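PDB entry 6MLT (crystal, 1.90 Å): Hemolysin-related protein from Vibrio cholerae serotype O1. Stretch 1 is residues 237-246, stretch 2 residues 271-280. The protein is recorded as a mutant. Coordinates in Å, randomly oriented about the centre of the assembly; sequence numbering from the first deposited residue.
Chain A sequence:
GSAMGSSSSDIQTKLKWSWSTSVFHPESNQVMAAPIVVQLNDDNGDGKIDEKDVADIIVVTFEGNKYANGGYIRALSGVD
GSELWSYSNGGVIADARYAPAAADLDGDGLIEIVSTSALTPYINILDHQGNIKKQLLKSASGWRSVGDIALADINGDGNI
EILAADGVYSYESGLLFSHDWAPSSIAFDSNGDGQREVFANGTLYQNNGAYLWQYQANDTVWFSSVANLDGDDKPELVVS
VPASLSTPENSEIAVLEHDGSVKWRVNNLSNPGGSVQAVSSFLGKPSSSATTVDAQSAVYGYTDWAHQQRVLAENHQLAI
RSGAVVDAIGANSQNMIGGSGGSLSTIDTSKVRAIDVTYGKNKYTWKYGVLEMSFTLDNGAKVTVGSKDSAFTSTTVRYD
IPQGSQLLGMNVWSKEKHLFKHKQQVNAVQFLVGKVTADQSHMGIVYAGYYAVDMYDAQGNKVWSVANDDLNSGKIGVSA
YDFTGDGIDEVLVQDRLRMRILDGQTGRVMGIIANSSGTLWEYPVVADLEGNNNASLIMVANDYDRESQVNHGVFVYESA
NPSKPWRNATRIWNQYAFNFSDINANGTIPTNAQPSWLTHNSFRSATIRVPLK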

# COMPACT_ATOMS: atom_id res chain seq x y z
N LEU A 237 6.13 -1.02 -9.40
CA LEU A 237 5.54 0.28 -9.66
C LEU A 237 4.49 0.13 -10.75
O LEU A 237 4.79 -0.41 -11.82
CB LEU A 237 6.63 1.26 -10.07
CG LEU A 237 6.36 2.76 -10.10
CD1 LEU A 237 6.02 3.29 -8.71
CD2 LEU A 237 7.59 3.47 -10.66
N VAL A 238 3.27 0.58 -10.48
CA VAL A 238 2.19 0.58 -11.47
C VAL A 238 2.02 2.01 -11.97
O VAL A 238 1.90 2.94 -11.17
CB VAL A 238 0.88 0.07 -10.86
CG1 VAL A 238 -0.17 -0.09 -11.94
CG2 VAL A 238 1.10 -1.24 -10.13
N VAL A 239 1.99 2.18 -13.30
CA VAL A 239 1.92 3.51 -13.90
C VAL A 239 0.83 3.54 -14.96
O VAL A 239 0.57 2.54 -15.64
CB VAL A 239 3.28 3.93 -14.51
CG1 VAL A 239 4.37 3.91 -13.45
CG2 VAL A 239 3.66 3.02 -15.68
N SER A 240 0.21 4.71 -15.12
CA SER A 240 -0.84 4.95 -16.10
C SER A 240 -0.45 6.08 -17.03
O SER A 240 0.01 7.14 -16.57
CB SER A 240 -2.17 5.30 -15.42
OG SER A 240 -2.75 4.19 -14.76
N VAL A 241 -0.65 5.88 -18.33
CA VAL A 241 -0.50 6.92 -19.35
C VAL A 241 -1.86 7.12 -20.00
O VAL A 241 -2.30 6.26 -20.77
CB VAL A 241 0.56 6.54 -20.40
CG1 VAL A 241 0.69 7.64 -21.45
CG2 VAL A 241 1.90 6.27 -19.73
N PRO A 242 -2.57 8.22 -19.72
CA PRO A 242 -3.93 8.35 -20.26
C PRO A 242 -3.99 8.79 -21.71
O PRO A 242 -4.92 8.43 -22.44
CB PRO A 242 -4.57 9.40 -19.33
CG PRO A 242 -3.42 10.19 -18.79
CD PRO A 242 -2.27 9.23 -18.70
N ALA A 243 -3.00 9.57 -22.14
CA ALA A 243 -3.01 10.13 -23.48
C ALA A 243 -4.34 10.84 -23.74
O ALA A 243 -4.87 11.50 -22.85
CB ALA A 243 -2.75 9.03 -24.51
N SER A 244 -4.89 10.71 -24.95
CA SER A 244 -6.16 11.36 -25.26
C SER A 244 -7.00 10.43 -26.12
O SER A 244 -6.51 9.46 -26.69
CB SER A 244 -5.94 12.69 -26.00
OG SER A 244 -5.55 12.44 -27.34
N LEU A 245 -8.29 10.76 -26.23
CA LEU A 245 -9.19 9.90 -26.97
C LEU A 245 -8.83 9.85 -28.45
O LEU A 245 -9.16 8.87 -29.13
CB LEU A 245 -10.63 10.37 -26.79
CG LEU A 245 -11.73 9.44 -27.29
CD1 LEU A 245 -11.63 8.06 -26.66
CD2 LEU A 245 -13.09 10.07 -27.00
N SER A 246 -8.16 10.88 -28.98
CA SER A 246 -7.73 10.86 -30.37
C SER A 246 -6.35 10.23 -30.56
O SER A 246 -5.93 10.04 -31.70
CB SER A 246 -7.72 12.28 -30.93
OG SER A 246 -6.77 13.08 -30.26
N ASN A 271 -10.52 0.07 -24.59
CA ASN A 271 -10.74 0.88 -23.40
C ASN A 271 -9.48 1.69 -23.13
O ASN A 271 -8.72 1.38 -22.21
CB ASN A 271 -11.10 0.02 -22.19
CG ASN A 271 -11.38 0.84 -20.94
OD1 ASN A 271 -11.88 1.97 -21.02
ND2 ASN A 271 -11.07 0.28 -19.78
N PRO A 272 -9.22 2.71 -23.93
CA PRO A 272 -8.00 3.50 -23.78
C PRO A 272 -8.10 4.45 -22.60
O PRO A 272 -9.11 4.53 -21.90
CB PRO A 272 -7.91 4.26 -25.11
CG PRO A 272 -9.33 4.44 -25.51
CD PRO A 272 -10.05 3.19 -25.06
N GLY A 273 -7.02 5.19 -22.38
CA GLY A 273 -6.98 6.14 -21.30
C GLY A 273 -6.59 5.49 -19.98
O GLY A 273 -6.03 4.39 -19.92
N GLY A 274 -6.90 6.21 -18.90
CA GLY A 274 -6.54 5.80 -17.56
C GLY A 274 -5.41 6.64 -17.00
O GLY A 274 -4.33 6.70 -17.59
N SER A 275 -5.65 7.32 -15.87
CA SER A 275 -4.64 8.16 -15.24
C SER A 275 -4.19 7.65 -13.87
O SER A 275 -3.15 8.12 -13.38
CB SER A 275 -5.16 9.59 -15.05
OG SER A 275 -5.98 9.69 -13.89
N VAL A 276 -4.93 6.74 -13.25
CA VAL A 276 -4.70 6.38 -11.85
C VAL A 276 -5.27 5.00 -11.63
O VAL A 276 -6.19 4.56 -12.33
CB VAL A 276 -5.33 7.43 -10.90
CG1 VAL A 276 -6.85 7.45 -11.05
CG2 VAL A 276 -4.95 7.16 -9.44
N GLN A 277 -4.70 4.28 -10.65
CA GLN A 277 -5.13 2.95 -10.30
C GLN A 277 -5.25 2.84 -8.79
O GLN A 277 -4.68 3.64 -8.04
CB GLN A 277 -4.14 1.86 -10.76
CG GLN A 277 -3.21 2.26 -11.87
CD GLN A 277 -2.12 3.25 -11.44
OE1 GLN A 277 -1.74 3.33 -10.27
NE2 GLN A 277 -1.62 4.01 -12.39
N ALA A 278 -5.99 1.82 -8.36
CA ALA A 278 -5.95 1.31 -7.00
C ALA A 278 -5.39 -0.10 -7.06
O ALA A 278 -5.67 -0.85 -8.00
CB ALA A 278 -7.33 1.33 -6.34
N VAL A 279 -4.59 -0.46 -6.06
CA VAL A 279 -3.92 -1.76 -6.01
C VAL A 279 -4.19 -2.35 -4.63
O VAL A 279 -3.86 -1.73 -3.61
CB VAL A 279 -2.41 -1.63 -6.26
CG1 VAL A 279 -1.74 -3.01 -6.25
CG2 VAL A 279 -2.15 -0.89 -7.57
N SER A 280 -4.78 -3.54 -4.59
CA SER A 280 -5.20 -4.06 -3.29
C SER A 280 -5.53 -5.54 -3.40
O SER A 280 -5.37 -6.16 -4.46
CB SER A 280 -6.39 -3.28 -2.76
OG SER A 280 -6.51 -3.44 -1.36
O HOH W 1 -3.79 3.43 -17.71

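The two stretches meet in a compact, largely buried packing contact, in which a strand (237-241) and the loop that follows it lie against a glycine-containing loop and a short strand running nearly antiparallel to the first, pinned by one direct side-chain hydrogen bond. The strand axes make an angle of 162° but stay 8.6 Å apart at their closest, and no backbone-to-backbone hydrogen bond joins the stretches; side chains fill the space between the strands, and 444 Å² of surface is buried in all.

Within strand 237-241 the side chains alternate: Val238 and Ser240 point toward the second stretch, whereas Val239 and Val241 point away. Gln277 answers from the other side. Its CA-to-CB bond points toward the first stretch, and its chain folds, with chi1 at -21°, off the usual wells, and chi2 in p, to bring the amide to Ser240. There Gln277 NE2 donates to Ser240 OG at 2.6 Å with an angle of 162°, a short and nearly straight bond. A small hydroxyl suits this buried site, since Ser240 in the m rotamer offers an acceptor while its CB packs 3.4 Å from Gly274 O. The aliphatic part of Gln277 is used as well: its CG lies 3.8 Å from Val238 CG1. Next to it, Val238 CG2 meets Val279 CG2 at 4.2 Å, so two branched apolar side chains, both t, close this end of the contact.

Toward the other end the backbones draw together, from 5.0 Å between Ser240 CA and Ser275 CA to 3.9 Å between Pro242 CA and Gly273 CA. Gly273 CA makes a CA-H...O contact with Pro242 O at 3.3 Å, with a favourable angle of 167° at the hydrogen. Glycine fits Gly273 and Gly274 because, at their phi/psi values of 84/-161 and 107/121, a CB would be jammed against the carbonyl oxygen of the preceding residue. Pro242 N sits 3.2 Å from Gly274 O, but proline nitrogen has no hydrogen to share, so this is packing alone; the proline ring also places CG 4.2 Å from Ser275 CB.

Water 1 adds a looser link, with a weak hydrogen bond to Ser240 OG at 3.2 Å and a 3.3 Å approach to Gly273 O. At the margin, partly exposed Leu245 starts sideways, but its end comes nearer, setting CD1 4.4 Å from Pro272 CG in a light apolar touch.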